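Long-range contacts in EGF family domain-containing protein (Toxoplasma gondii, PDB 4Z80), which binds a peptide of the rhoptry neck protein RON2L1 and probably serves in the moving junction through which the parasite invades its host cell: residues F19-N24 with T447-V452; V54-G59 with R384-S389; M367-S372 with K426-S431; L388-G393 with G402-T407. All coordinates share one frame; numbering follows the deposited sequence. Where two conformers were deposited one is given.

Overall arrangement
Contacts 1 and 2 are buried, contact 4 is partly so, and contact 3 reaches the surface. Contacts 3 and 4 belong to the same antiparallel sheet, through its neighbouring strands 424-430 and 405-410, while contacts 2 and 4 share Leu388 and Ser389 where helix 378-387 runs out. Contact 1 touches contact 4 by the bonds Ser448 to His404 and Phe19 to Trp405, and its Ser448 also packs on contact 2. The chemistry follows position: aliphatic packing in contact 1, a T-shaped aromatic pair in contact 2, backbone bonds with glycine and serine in contact 4, and strand pairing with a bulge, an arginine and a water in contact 3.

Contact 1 of 4, residues F19-N24 with T447-V452; sequences FNIPKN and TSLSAV
Ile21, in the first turn of the short helix 21-24, points its CB at the turn 447-450 and makes the largest single contribution to this buried contact. From CB, the branch CG2 lies near Leu449 CD1. CG1 stands anti to the carbonyl carbon (chi1 -72°) and packs against the same methyl, Ile21 CG1 lying 3.8 Å from Leu449 CD1. The chain then runs on extended, so that the tip reaches deepest: Ile21 CD1 comes 3.7 Å from Thr447 CB and 3.5 Å from Ser448 OG. A beta-branched residue suits the place, because its two arms straddle one leucine methyl while the longer arm probes the turn. Phe19, just before the helix, adds its ring, with CD1 4.0 Å from Thr447 CG2, and the two side chains cross at about a right angle.

No hydrogen bond joins the segments, and the polar groups of the turn are engaged among themselves or with neighbours. Thr447 OG1 takes the crowded position between backbone N and carbonyl carbon, where it accepts from Leu449 N at 3.1 Å and donates to Ser450 OG at 2.8 Å. Ser448 OG is bonded to His404 ND1, so the methyl of Ile21 rests on a hydroxyl already committed. Asn20 caps the helix by a weak bond from Lys23 N to its OD1. The contact thus sets an N-terminal helix against an ST turn overlapping a type I beta turn, at the exit of edge strand 443-447 of the four-stranded antiparallel sheet, in keeping with a PAN-type domain.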
loop_
_atom_site.group_PDB
_atom_site.type_symbol
_atom_site.label_atom_id
_atom_site.label_comp_id
_atom_site.label_asym_id
_atom_site.label_seq_id
_atom_site.Cartn_x
_atom_site.Cartn_y
_atom_site.Cartn_z
ATOM N N PHE A 19 -8.028 -18.151 -5.532
ATOM C CA PHE A 19 -6.998 -18.634 -4.608
ATOM C C PHE A 19 -5.702 -18.978 -5.341
ATOM O O PHE A 19 -4.744 -19.435 -4.712
ATOM C CB PHE A 19 -7.513 -19.846 -3.816
ATOM C CG PHE A 19 -8.739 -19.538 -2.996
ATOM C CD1 PHE A 19 -8.665 -18.690 -1.908
ATOM C CD2 PHE A 19 -9.967 -20.069 -3.347
ATOM C CE1 PHE A 19 -9.803 -18.386 -1.161
ATOM C CE2 PHE A 19 -11.100 -19.770 -2.604
ATOM C CZ PHE A 19 -11.011 -18.929 -1.516
ATOM N N ASN A 20 -5.646 -18.724 -6.650
ATOM C CA ASN A 20 -4.436 -19.019 -7.427
ATOM C C ASN A 20 -3.468 -17.845 -7.372
ATOM O O ASN A 20 -3.336 -17.061 -8.317
ATOM C CB ASN A 20 -4.769 -19.367 -8.877
ATOM C CG ASN A 20 -3.588 -19.958 -9.609
ATOM O OD1 ASN A 20 -2.459 -19.873 -9.130
ATOM N ND2 ASN A 20 -3.835 -20.558 -10.764
ATOM N N ILE A 21 -2.767 -17.754 -6.251
ATOM C CA ILE A 21 -1.982 -16.572 -5.926
ATOM C C ILE A 21 -0.817 -16.345 -6.891
ATOM O O ILE A 21 -0.642 -15.235 -7.367
ATOM C CB ILE A 21 -1.506 -16.657 -4.454
ATOM C CG1 ILE A 21 -2.715 -16.429 -3.534
ATOM C CG2 ILE A 21 -0.414 -15.618 -4.147
ATOM C CD1 ILE A 21 -2.448 -16.675 -2.071
ATOM N N PRO A 22 -0.030 -17.389 -7.222
ATOM C CA PRO A 22 1.055 -17.099 -8.174
ATOM C C PRO A 22 0.571 -16.622 -9.544
ATOM O O PRO A 22 1.218 -15.782 -10.164
ATOM C CB PRO A 22 1.788 -18.442 -8.280
ATOM C CG PRO A 22 1.527 -19.102 -6.970
ATOM C CD PRO A 22 0.077 -18.752 -6.682
ATOM N N LYS A 23 -0.564 -17.129 -10.006
ATOM C CA LYS A 23 -1.086 -16.727 -11.311
ATOM C C LYS A 23 -1.676 -15.311 -11.296
ATOM O O LYS A 23 -1.579 -14.586 -12.287
ATOM C CB LYS A 23 -2.151 -17.724 -11.780
ATOM C CG LYS A 23 -2.655 -17.484 -13.206
ATOM C CD LYS A 23 -3.633 -18.565 -13.618
ATOM C CE LYS A 23 -3.920 -18.526 -15.112
ATOM N NZ LYS A 23 -4.785 -17.381 -15.503
ATOM N N ASN A 24 -2.282 -14.920 -10.177
ATOM C CA ASN A 24 -3.092 -13.703 -10.134
ATOM C C ASN A 24 -2.479 -12.537 -9.367
ATOM O O ASN A 24 -2.858 -11.399 -9.595
ATOM C CB ASN A 24 -4.463 -14.046 -9.549
ATOM C CG ASN A 24 -5.228 -15.008 -10.436
ATOM O OD1 ASN A 24 -4.943 -15.118 -11.628
ATOM N ND2 ASN A 24 -6.183 -15.715 -9.866
ATOM N N THR A 447 -4.546 -18.461 3.389
ATOM C CA THR A 447 -3.624 -18.140 2.298
ATOM C C THR A 447 -2.615 -17.102 2.782
ATOM O O THR A 447 -2.794 -16.463 3.814
ATOM C CB THR A 447 -4.306 -17.584 1.017
ATOM O OG1 THR A 447 -4.572 -16.180 1.164
ATOM C CG2 THR A 447 -5.567 -18.365 0.661
ATOM N N SER A 448 -1.554 -16.928 2.004
ATOM C CA SER A 448 -0.520 -15.963 2.334
ATOM C C SER A 448 -0.976 -14.511 2.239
ATOM O O SER A 448 -0.284 -13.617 2.718
ATOM C CB SER A 448 0.688 -16.194 1.425
ATOM O OG SER A 448 0.331 -16.147 0.062
ATOM N N LEU A 449 -2.131 -14.285 1.613
ATOM C CA LEU A 449 -2.733 -12.952 1.502
ATOM C C LEU A 449 -3.890 -12.739 2.488
ATOM O O LEU A 449 -4.475 -11.652 2.530
ATOM C CB LEU A 449 -3.215 -12.734 0.062
ATOM C CG LEU A 449 -2.109 -12.547 -0.985
ATOM C CD1 LEU A 449 -2.649 -12.784 -2.371
ATOM C CD2 LEU A 449 -1.500 -11.158 -0.889
ATOM N N SER A 450 -4.208 -13.765 3.273
ATOM C CA SER A 450 -5.302 -13.704 4.258
ATOM C C SER A 450 -4.888 -12.987 5.538
ATOM O O SER A 450 -3.719 -13.018 5.933
ATOM C CB SER A 450 -5.770 -15.112 4.651
ATOM O OG SER A 450 -6.052 -15.932 3.538
ATOM N N ALA A 451 -5.853 -12.368 6.214
ATOM C CA ALA A 451 -5.652 -11.991 7.610
ATOM C C ALA A 451 -5.478 -13.269 8.451
ATOM O O ALA A 451 -5.854 -14.364 8.012
ATOM C CB ALA A 451 -6.810 -11.153 8.118
ATOM N N VAL A 452 -4.914 -13.132 9.649
ATOM C CA VAL A 452 -4.552 -14.309 10.446
ATOM C C VAL A 452 -5.343 -14.493 11.736
ATOM O O VAL A 452 -5.001 -15.347 12.535
ATOM C CB VAL A 452 -3.039 -14.304 10.809
ATOM C CG1 VAL A 452 -2.196 -14.245 9.548
ATOM C CG2 VAL A 452 -2.676 -13.155 11.743
#

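Contact 2 of 4, residues V54-G59 with R384-S389; sequences VGVYVG and RLFMLS. With SO4 (sulfate ion), chain H.
Tyr57 and Phe386 make a T-shaped pair: the edge of the tyrosine stands on the face of the phenylalanine, with centroids 4.8 Å apart and planes at 65°. Both side chains run anti to their backbone N, Tyr57 with chi1 -171°, and they cross at about a right angle. Tyr57 CD1 is the atom that probes the face; it sits over the ring centre and comes 3.5 Å from Phe386 CE2. Phenylalanine suits the place because an electron-rich face welcomes the hydrogens of a ring edge, and a cation-pi contact with Lys322 adds to its company.

The tyrosine is held by the end of the helix as well. Met387 CA makes an off-centre CH-pi contact with its ring, and Met387 CG lies 3.8 Å from Tyr57 CE1. Val56, third in buried area, brings its CB 3.7 Å from Ser389 OG, while its carbonyl O meets the edge of the Phe386 ring. That hydroxyl is already spent: Ser389 OG donates to Phe386 O at 2.7 Å from above the carbonyl plane, serving a backbone oxygen where the helix stops. Beyond the aromatic pair, Arg384 NH2 donates to O2 of a sulfate at 3.1 Å; the ion, probably from the crystallisation liquor, also neighbours Met387 SD.

The loop 54-59, between strands 43-51 and 60-62, is thereby docked on the C-terminal turn of helix 378-387. Pro320 of strand 318-321 and Asn97 of strand 97-98 add to the packing, and Arg384 and Leu385 of the same helix lean on Phe429 of strand 424-430.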
loop_
_atom_site.group_PDB
_atom_site.type_symbol
_atom_site.label_atom_id
_atom_site.label_comp_id
_atom_site.label_asym_id
_atom_site.label_seq_id
_atom_site.Cartn_x
_atom_site.Cartn_y
_atom_site.Cartn_z
ATOM N N VAL A 54 4.477 -12.333 -8.166
ATOM C CA VAL A 54 5.108 -11.270 -7.384
ATOM C C VAL A 54 5.199 -11.715 -5.924
ATOM O O VAL A 54 4.313 -12.403 -5.422
ATOM C CB VAL A 54 4.313 -9.942 -7.499
ATOM C CG1 VAL A 54 4.841 -8.875 -6.530
ATOM C CG2 VAL A 54 4.372 -9.425 -8.926
ATOM N N GLY A 55 6.267 -11.326 -5.234
ATOM C CA GLY A 55 6.418 -11.689 -3.833
ATOM C C GLY A 55 5.258 -11.199 -2.967
ATOM O O GLY A 55 4.836 -10.050 -3.082
ATOM N N VAL A 56 4.750 -12.069 -2.101
ATOM C CA VAL A 56 3.622 -11.743 -1.223
ATOM C C VAL A 56 4.090 -11.102 0.090
ATOM O O VAL A 56 3.546 -10.089 0.535
ATOM C CB VAL A 56 2.776 -13.016 -0.930
ATOM C CG1 VAL A 56 1.751 -12.794 0.196
ATOM C CG2 VAL A 56 2.084 -13.478 -2.198
ATOM N N TYR A 57 5.101 -11.688 0.718
ATOM C CA TYR A 57 5.655 -11.125 1.935
ATOM C C TYR A 57 6.256 -9.760 1.628
ATOM O O TYR A 57 5.973 -8.767 2.295
ATOM C CB TYR A 57 6.704 -12.082 2.517
ATOM C CG TYR A 57 7.210 -11.740 3.897
ATOM C CD1 TYR A 57 6.365 -11.789 5.007
ATOM C CD2 TYR A 57 8.539 -11.410 4.108
ATOM C CE1 TYR A 57 6.834 -11.491 6.282
ATOM C CE2 TYR A 57 9.011 -11.122 5.379
ATOM C CZ TYR A 57 8.162 -11.173 6.457
ATOM O OH TYR A 57 8.649 -10.878 7.715
ATOM N N VAL A 58 7.105 -9.743 0.605
ATOM C CA VAL A 58 7.725 -8.538 0.079
ATOM C C VAL A 58 7.584 -8.571 -1.442
ATOM O O VAL A 58 8.062 -9.515 -2.079
ATOM C CB VAL A 58 9.215 -8.460 0.469
ATOM C CG1 VAL A 58 9.908 -7.317 -0.269
ATOM C CG2 VAL A 58 9.341 -8.295 1.961
ATOM N N GLY A 59 6.921 -7.565 -2.016
ATOM C CA GLY A 59 6.675 -7.519 -3.447
ATOM C C GLY A 59 7.273 -6.290 -4.088
ATOM O O GLY A 59 6.999 -5.174 -3.658
ATOM N N ARG A 384 3.170 -17.772 9.949
ATOM C CA ARG A 384 4.308 -18.453 9.343
ATOM C C ARG A 384 4.073 -18.706 7.857
ATOM O O ARG A 384 5.007 -18.624 7.070
ATOM C CB ARG A 384 4.627 -19.764 10.064
ATOM C CG ARG A 384 5.345 -19.586 11.409
ATOM C CD ARG A 384 6.637 -18.717 11.346
ATOM N NE ARG A 384 7.760 -19.350 10.650
ATOM C CZ ARG A 384 8.954 -18.782 10.486
ATOM N NH1 ARG A 384 9.929 -19.426 9.861
ATOM N NH2 ARG A 384 9.180 -17.561 10.945
ATOM N N LEU A 385 2.841 -19.011 7.457
ATOM C CA LEU A 385 2.546 -19.129 6.032
ATOM C C LEU A 385 2.974 -17.862 5.271
ATOM O O LEU A 385 3.659 -17.930 4.257
ATOM C CB LEU A 385 1.054 -19.395 5.812
ATOM C CG LEU A 385 0.600 -19.421 4.351
ATOM C CD1 LEU A 385 1.295 -20.537 3.576
ATOM C CD2 LEU A 385 -0.911 -19.577 4.278
ATOM N N PHE A 386 2.571 -16.707 5.789
ATOM C CA PHE A 386 2.936 -15.413 5.221
ATOM C C PHE A 386 4.457 -15.259 5.120
ATOM O O PHE A 386 4.984 -14.861 4.074
ATOM C CB PHE A 386 2.312 -14.311 6.095
ATOM C CG PHE A 386 2.638 -12.898 5.687
ATOM C CD1 PHE A 386 2.442 -12.451 4.390
ATOM C CD2 PHE A 386 3.084 -11.992 6.641
ATOM C CE1 PHE A 386 2.711 -11.143 4.053
ATOM C CE2 PHE A 386 3.357 -10.680 6.306
ATOM C CZ PHE A 386 3.175 -10.257 5.009
ATOM N N MET A 387 5.149 -15.593 6.207
ATOM C CA MET A 387 6.602 -15.438 6.279
ATOM C C MET A 387 7.357 -16.462 5.429
ATOM O O MET A 387 8.533 -16.264 5.154
ATOM C CB MET A 387 7.064 -15.538 7.734
ATOM C CG MET A 387 6.480 -14.467 8.643
ATOM S SD MET A 387 6.687 -14.805 10.410
ATOM C CE MET A 387 8.374 -14.273 10.628
ATOM N N LEU A 388 6.681 -17.535 5.019
ATOM C CA LEU A 388 7.283 -18.604 4.220
ATOM C C LEU A 388 6.750 -18.619 2.784
ATOM O O LEU A 388 6.922 -19.599 2.058
ATOM C CB LEU A 388 7.014 -19.964 4.881
ATOM C CG LEU A 388 7.601 -20.224 6.266
ATOM C CD1 LEU A 388 7.120 -21.566 6.798
ATOM C CD2 LEU A 388 9.123 -20.177 6.208
ATOM N N SER A 389 6.116 -17.532 2.359
ATOM C CA SER A 389 5.425 -17.541 1.074
ATOM C C SER A 389 6.364 -17.176 -0.075
ATOM O O SER A 389 6.945 -18.067 -0.701
ATOM C CB SER A 389 4.190 -16.612 1.125
ATOM O OG SER A 389 4.527 -15.258 1.400
HETATM S S SO4 H . 8.598 -16.177 14.338
HETATM O O1 SO4 H . 9.949 -15.913 13.827
HETATM O O2 SO4 H . 7.648 -16.251 13.234
HETATM O O3 SO4 H . 8.245 -15.132 15.296
HETATM O O4 SO4 H . 8.574 -17.468 15.028
#

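Contact 3 of 4, residues M367-S372 with K426-S431; sequences MNARAS and KCFFYS
Segment 367-372 covers one face and part of the edge of the Tyr430 ring. Over that face sits Met367 CB, 4.1 Å from the ring centroid and 29° off its normal, a CH-pi contact; the backbone carbon of Phe428 lies over the opposite face. Met367 bends at chi3 (-66°), which brings its CE to within 3.4 Å of Tyr430 CB and puts SD obliquely to the ring, a Met-aromatic contact. Asn368 O and Ala369 N lie at the ring's edge, while Tyr430 OH is bonded to a glycerol molecule. The ring of Phe428 receives Ala369 CB at its edge and Ser372 CB obliquely, 3.9 Å from Phe428 CD1. On the other side of the sheet, Phe429 lies obliquely against Ala371, and the ring of Tyr403 meets it at a small angle between planes.

Strands 371-377 and 424-430 pair antiparallel at the edge of the four-stranded sheet of the PAN-like domain, and Cys427 ties that sheet by a disulfide to Cys381 of the helix. The pairing opens with a classic beta bulge: Arg370 and Ala371 both face Phe429, whose O accepts from Arg370 N at 2.8 Å and whose N donates to Ala371 O at 2.9 Å. Ser372 and Phe428 follow as a non-hydrogen-bonded pair with a CA-H...O contact, Ser372 CA to Cys427 O 3.0 Å; a polar serine suits this exposed outermost strand, its OG near Lys426 CE. The exposed Arg370, bent at chi2 and chi3, donates through NH1 to Ser431 OG (2.9 Å, 158°), nearly in its guanidinium plane. A water donates to Asn368 O and accepts from Ser431 N.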
loop_
_atom_site.group_PDB
_atom_site.type_symbol
_atom_site.label_atom_id
_atom_site.label_comp_id
_atom_site.label_asym_id
_atom_site.label_seq_id
_atom_site.Cartn_x
_atom_site.Cartn_y
_atom_site.Cartn_z
ATOM N N MET A 367 -4.487 -31.758 -0.521
ATOM C CA MET A 367 -3.251 -31.515 -1.230
ATOM C C MET A 367 -2.121 -32.196 -0.462
ATOM O O MET A 367 -2.278 -32.539 0.710
ATOM C CB MET A 367 -3.006 -30.011 -1.380
ATOM C CG MET A 367 -4.169 -29.264 -2.044
ATOM S SD MET A 367 -3.697 -27.745 -2.900
ATOM C CE MET A 367 -3.155 -26.722 -1.544
ATOM N N ASN A 368 -0.997 -32.397 -1.138
ATOM C CA ASN A 368 0.174 -33.003 -0.523
ATOM C C ASN A 368 1.030 -31.941 0.150
ATOM O O ASN A 368 1.563 -31.054 -0.522
ATOM C CB ASN A 368 1.002 -33.754 -1.566
ATOM C CG ASN A 368 0.264 -34.944 -2.156
ATOM O OD1 ASN A 368 -0.444 -35.660 -1.452
ATOM N ND2 ASN A 368 0.433 -35.158 -3.457
ATOM N N ALA A 369 1.171 -32.049 1.468
ATOM C CA ALA A 369 1.922 -31.072 2.242
ATOM C C ALA A 369 3.383 -31.074 1.827
ATOM O O ALA A 369 3.976 -32.130 1.613
ATOM C CB ALA A 369 1.798 -31.355 3.737
ATOM N N ARG A 370 3.941 -29.880 1.695
ATOM C CA ARG A 370 5.375 -29.697 1.517
ATOM C C ARG A 370 6.089 -29.775 2.854
ATOM O O ARG A 370 7.249 -30.196 2.941
ATOM C CB ARG A 370 5.668 -28.341 0.877
ATOM C CG ARG A 370 5.044 -28.122 -0.493
ATOM C CD ARG A 370 5.610 -29.041 -1.560
ATOM N NE ARG A 370 7.074 -29.030 -1.564
ATOM C CZ ARG A 370 7.825 -28.080 -2.117
ATOM N NH1 ARG A 370 7.268 -27.040 -2.726
ATOM N NH2 ARG A 370 9.150 -28.170 -2.058
ATOM N N ALA A 371 5.399 -29.333 3.895
ATOM C CA ALA A 371 5.984 -29.167 5.206
ATOM C C ALA A 371 4.892 -29.066 6.255
ATOM O O ALA A 371 3.730 -28.795 5.926
ATOM C CB ALA A 371 6.868 -27.927 5.249
ATOM N N SER A 372 5.260 -29.272 7.513
ATOM C CA SER A 372 4.319 -29.070 8.609
ATOM C C SER A 372 4.993 -28.469 9.830
ATOM O O SER A 372 6.214 -28.553 9.996
ATOM C CB SER A 372 3.623 -30.386 8.987
ATOM O OG SER A 372 4.496 -31.270 9.671
ATOM N N LYS A 426 -1.754 -28.658 14.258
ATOM C CA LYS A 426 -0.725 -28.832 13.251
ATOM C C LYS A 426 -1.012 -27.977 12.024
ATOM O O LYS A 426 -2.146 -27.944 11.548
ATOM C CB LYS A 426 -0.644 -30.305 12.868
ATOM C CG LYS A 426 0.689 -30.740 12.323
ATOM C CD LYS A 426 0.763 -32.256 12.298
ATOM C CE LYS A 426 2.172 -32.758 12.100
ATOM N NZ LYS A 426 2.542 -33.687 13.207
ATOM N N CYS A 427 0.017 -27.282 11.540
ATOM C CA CYS A 427 -0.055 -26.516 10.293
ATOM C C CYS A 427 0.541 -27.279 9.150
ATOM O O CYS A 427 1.687 -27.706 9.235
ATOM C CB CYS A 427 0.712 -25.212 10.377
ATOM S SG CYS A 427 0.626 -24.353 11.901
ATOM N N PHE A 428 -0.215 -27.444 8.073
ATOM C CA PHE A 428 0.284 -28.094 6.865
ATOM C C PHE A 428 0.432 -27.066 5.760
ATOM O O PHE A 428 -0.523 -26.375 5.429
ATOM C CB PHE A 428 -0.651 -29.218 6.420
ATOM C CG PHE A 428 -0.749 -30.333 7.408
ATOM C CD1 PHE A 428 0.154 -31.380 7.383
ATOM C CD2 PHE A 428 -1.740 -30.332 8.373
ATOM C CE1 PHE A 428 0.063 -32.404 8.298
ATOM C CE2 PHE A 428 -1.833 -31.356 9.289
ATOM C CZ PHE A 428 -0.932 -32.392 9.252
ATOM N N PHE A 429 1.628 -26.970 5.186
ATOM C CA PHE A 429 1.938 -25.959 4.179
ATOM C C PHE A 429 1.974 -26.556 2.779
ATOM O O PHE A 429 2.515 -27.650 2.569
ATOM C CB PHE A 429 3.289 -25.292 4.487
ATOM C CG PHE A 429 3.354 -24.600 5.814
ATOM C CD1 PHE A 429 2.763 -23.364 5.995
ATOM C CD2 PHE A 429 4.048 -25.161 6.872
ATOM C CE1 PHE A 429 2.837 -22.712 7.212
ATOM C CE2 PHE A 429 4.121 -24.518 8.093
ATOM C CZ PHE A 429 3.511 -23.287 8.263
ATOM N N TYR A 430 1.420 -25.820 1.815
ATOM C CA TYR A 430 1.299 -26.284 0.442
ATOM C C TYR A 430 1.839 -25.293 -0.575
ATOM O O TYR A 430 1.731 -24.075 -0.381
ATOM C CB TYR A 430 -0.166 -26.552 0.113
ATOM C CG TYR A 430 -0.879 -27.449 1.092
ATOM C CD1 TYR A 430 -0.654 -28.818 1.110
ATOM C CD2 TYR A 430 -1.810 -26.927 1.986
ATOM C CE1 TYR A 430 -1.321 -29.633 1.997
ATOM C CE2 TYR A 430 -2.473 -27.731 2.879
ATOM C CZ TYR A 430 -2.232 -29.083 2.880
ATOM O OH TYR A 430 -2.907 -29.874 3.773
ATOM N N SER A 431 2.360 -25.826 -1.684
ATOM C CA SER A 431 2.732 -25.014 -2.838
ATOM C C SER A 431 1.930 -25.389 -4.090
ATOM O O SER A 431 2.223 -24.904 -5.185
ATOM C CB SER A 431 4.229 -25.143 -3.124
ATOM O OG SER A 431 4.563 -26.475 -3.467
HETATM O O HOH W 1 1.734 -28.693 -1.992
#

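Contact 4 of 4, residues L388-G393 with G402-T407; sequences LSSADG and GYHWAT
Gly402 N donates to Ser389 O at 2.8 Å, in the plane of the carbonyl, and this is the firmest link between the segments. It closes the loop that connects helix 378-387 to strand 405-410 of the antiparallel sheet, the helix-on-sheet core of a PAN-like domain. Leu388 O supplements it as acceptor of two long, weak bonds, from Tyr403 N and from Gly402 N. Gly402 has a positive phi of 91°, at which a side chain would jam against the carbonyl before it, so glycine suits the place.

Beside these bonds the chains draw close without further hydrogen bonding. Ser389 CA lies 3.1 Å from Tyr403 O, a CA-H...O contact, and this buried oxygen has no hydrogen-bond partner in the model. A small side chain fits next to it, for Ser389 CB stands only 3.2 Å from the same Tyr403 O.

His404 carries the packing onward, its ring turning its CE1 edge to Ser390 OG, with Ser389 CB oblique to it. Its ND1 is bonded to Ser448 OG, which helps hold the ring's orientation, and His404 CE1 meets Ser390 OG at 3.3 Å, with the hydroxyl in the ring plane. Ser390 OG is itself hydrogen-bonded to Val56 N, so the edge of His404 lies against an oxygen already engaged. On the other flank, Tyr403 packs on Leu388. The two side chains run side by side and point the same way, with Leu388 CB 3.8 Å from Tyr403 CD2 and Leu388 CD1 4.1 Å from Tyr403 CE2.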
loop_
_atom_site.group_PDB
_atom_site.type_symbol
_atom_site.label_atom_id
_atom_site.label_comp_id
_atom_site.label_asym_id
_atom_site.label_seq_id
_atom_site.Cartn_x
_atom_site.Cartn_y
_atom_site.Cartn_z
ATOM N N LEU A 388 6.681 -17.535 5.019
ATOM C CA LEU A 388 7.283 -18.604 4.220
ATOM C C LEU A 388 6.750 -18.619 2.784
ATOM O O LEU A 388 6.922 -19.599 2.058
ATOM C CB LEU A 388 7.014 -19.964 4.881
ATOM C CG LEU A 388 7.601 -20.224 6.266
ATOM C CD1 LEU A 388 7.120 -21.566 6.798
ATOM C CD2 LEU A 388 9.123 -20.177 6.208
ATOM N N SER A 389 6.116 -17.532 2.359
ATOM C CA SER A 389 5.425 -17.541 1.074
ATOM C C SER A 389 6.364 -17.176 -0.075
ATOM O O SER A 389 6.945 -18.067 -0.701
ATOM C CB SER A 389 4.190 -16.612 1.125
ATOM O OG SER A 389 4.527 -15.258 1.400
ATOM N N SER A 390 6.510 -15.892 -0.368
ATOM C CA SER A 390 7.384 -15.471 -1.451
ATOM C C SER A 390 7.857 -14.067 -1.176
ATOM O O SER A 390 7.210 -13.311 -0.450
ATOM C CB SER A 390 6.679 -15.559 -2.806
ATOM O OG SER A 390 5.477 -14.807 -2.816
ATOM N N ALA A 391 9.013 -13.725 -1.724
ATOM C CA ALA A 391 9.599 -12.427 -1.473
ATOM C C ALA A 391 10.528 -12.036 -2.599
ATOM O O ALA A 391 11.313 -12.850 -3.089
ATOM C CB ALA A 391 10.346 -12.422 -0.166
ATOM N N ASP A 392 10.419 -10.785 -3.012
ATOM C CA ASP A 392 11.350 -10.209 -3.968
ATOM C C ASP A 392 12.498 -9.560 -3.180
ATOM O O ASP A 392 12.468 -9.513 -1.956
ATOM C CB ASP A 392 10.609 -9.221 -4.879
ATOM C CG ASP A 392 9.503 -9.899 -5.674
ATOM O OD1 ASP A 392 9.762 -11.002 -6.207
ATOM O OD2 ASP A 392 8.376 -9.361 -5.756
ATOM N N GLY A 393 13.526 -9.098 -3.882
ATOM C CA GLY A 393 14.678 -8.484 -3.235
ATOM C C GLY A 393 15.798 -9.434 -2.830
ATOM O O GLY A 393 16.715 -9.019 -2.120
ATOM N N GLY A 402 7.709 -20.725 -1.056
ATOM C CA GLY A 402 6.695 -20.853 -2.089
ATOM C C GLY A 402 5.362 -21.359 -1.571
ATOM O O GLY A 402 4.528 -21.809 -2.361
ATOM N N TYR A 403 5.155 -21.292 -0.260
ATOM C CA TYR A 403 3.904 -21.756 0.347
ATOM C C TYR A 403 2.873 -20.632 0.337
ATOM O O TYR A 403 3.119 -19.577 0.916
ATOM C CB TYR A 403 4.111 -22.206 1.798
ATOM C CG TYR A 403 5.227 -23.199 2.064
ATOM C CD1 TYR A 403 5.669 -24.081 1.085
ATOM C CD2 TYR A 403 5.821 -23.251 3.316
ATOM C CE1 TYR A 403 6.698 -24.985 1.356
ATOM C CE2 TYR A 403 6.825 -24.150 3.595
ATOM C CZ TYR A 403 7.257 -25.005 2.620
ATOM O OH TYR A 403 8.286 -25.872 2.942
ATOM N N HIS A 404 1.716 -20.861 -0.282
ATOM C CA HIS A 404 0.663 -19.837 -0.301
ATOM C C HIS A 404 -0.645 -20.294 0.311
ATOM O O HIS A 404 -1.574 -19.491 0.425
ATOM C CB HIS A 404 0.413 -19.360 -1.725
ATOM C CG HIS A 404 1.580 -18.626 -2.288
ATOM N ND1 HIS A 404 1.991 -17.407 -1.792
ATOM C CD2 HIS A 404 2.482 -18.976 -3.233
ATOM C CE1 HIS A 404 3.074 -17.017 -2.442
ATOM N NE2 HIS A 404 3.396 -17.954 -3.317
ATOM N N TRP A 405 -0.706 -21.558 0.717
ATOM C CA TRP A 405 -1.905 -22.157 1.293
ATOM C C TRP A 405 -1.480 -23.007 2.467
ATOM O O TRP A 405 -0.489 -23.737 2.370
ATOM C CB TRP A 405 -2.646 -23.015 0.257
ATOM C CG TRP A 405 -2.854 -22.308 -1.041
ATOM C CD1 TRP A 405 -3.932 -21.549 -1.404
ATOM C CD2 TRP A 405 -1.940 -22.256 -2.146
ATOM N NE1 TRP A 405 -3.748 -21.037 -2.668
ATOM C CE2 TRP A 405 -2.531 -21.453 -3.143
ATOM C CE3 TRP A 405 -0.678 -22.811 -2.390
ATOM C CZ2 TRP A 405 -1.914 -21.206 -4.363
ATOM C CZ3 TRP A 405 -0.069 -22.559 -3.595
ATOM C CH2 TRP A 405 -0.673 -21.758 -4.567
ATOM N N ALA A 406 -2.223 -22.913 3.568
ATOM C CA ALA A 406 -2.018 -23.791 4.705
ATOM C C ALA A 406 -3.346 -24.279 5.249
ATOM O O ALA A 406 -4.346 -23.552 5.223
ATOM C CB ALA A 406 -1.240 -23.089 5.799
ATOM N N THR A 407 -3.345 -25.506 5.756
ATOM C CA THR A 407 -4.484 -26.066 6.473
ATOM C C THR A 407 -4.053 -26.271 7.898
ATOM O O THR A 407 -3.063 -26.970 8.154
ATOM C CB THR A 407 -4.953 -27.416 5.883
ATOM O OG1 THR A 407 -5.437 -27.229 4.549
ATOM C CG2 THR A 407 -6.054 -28.059 6.743
#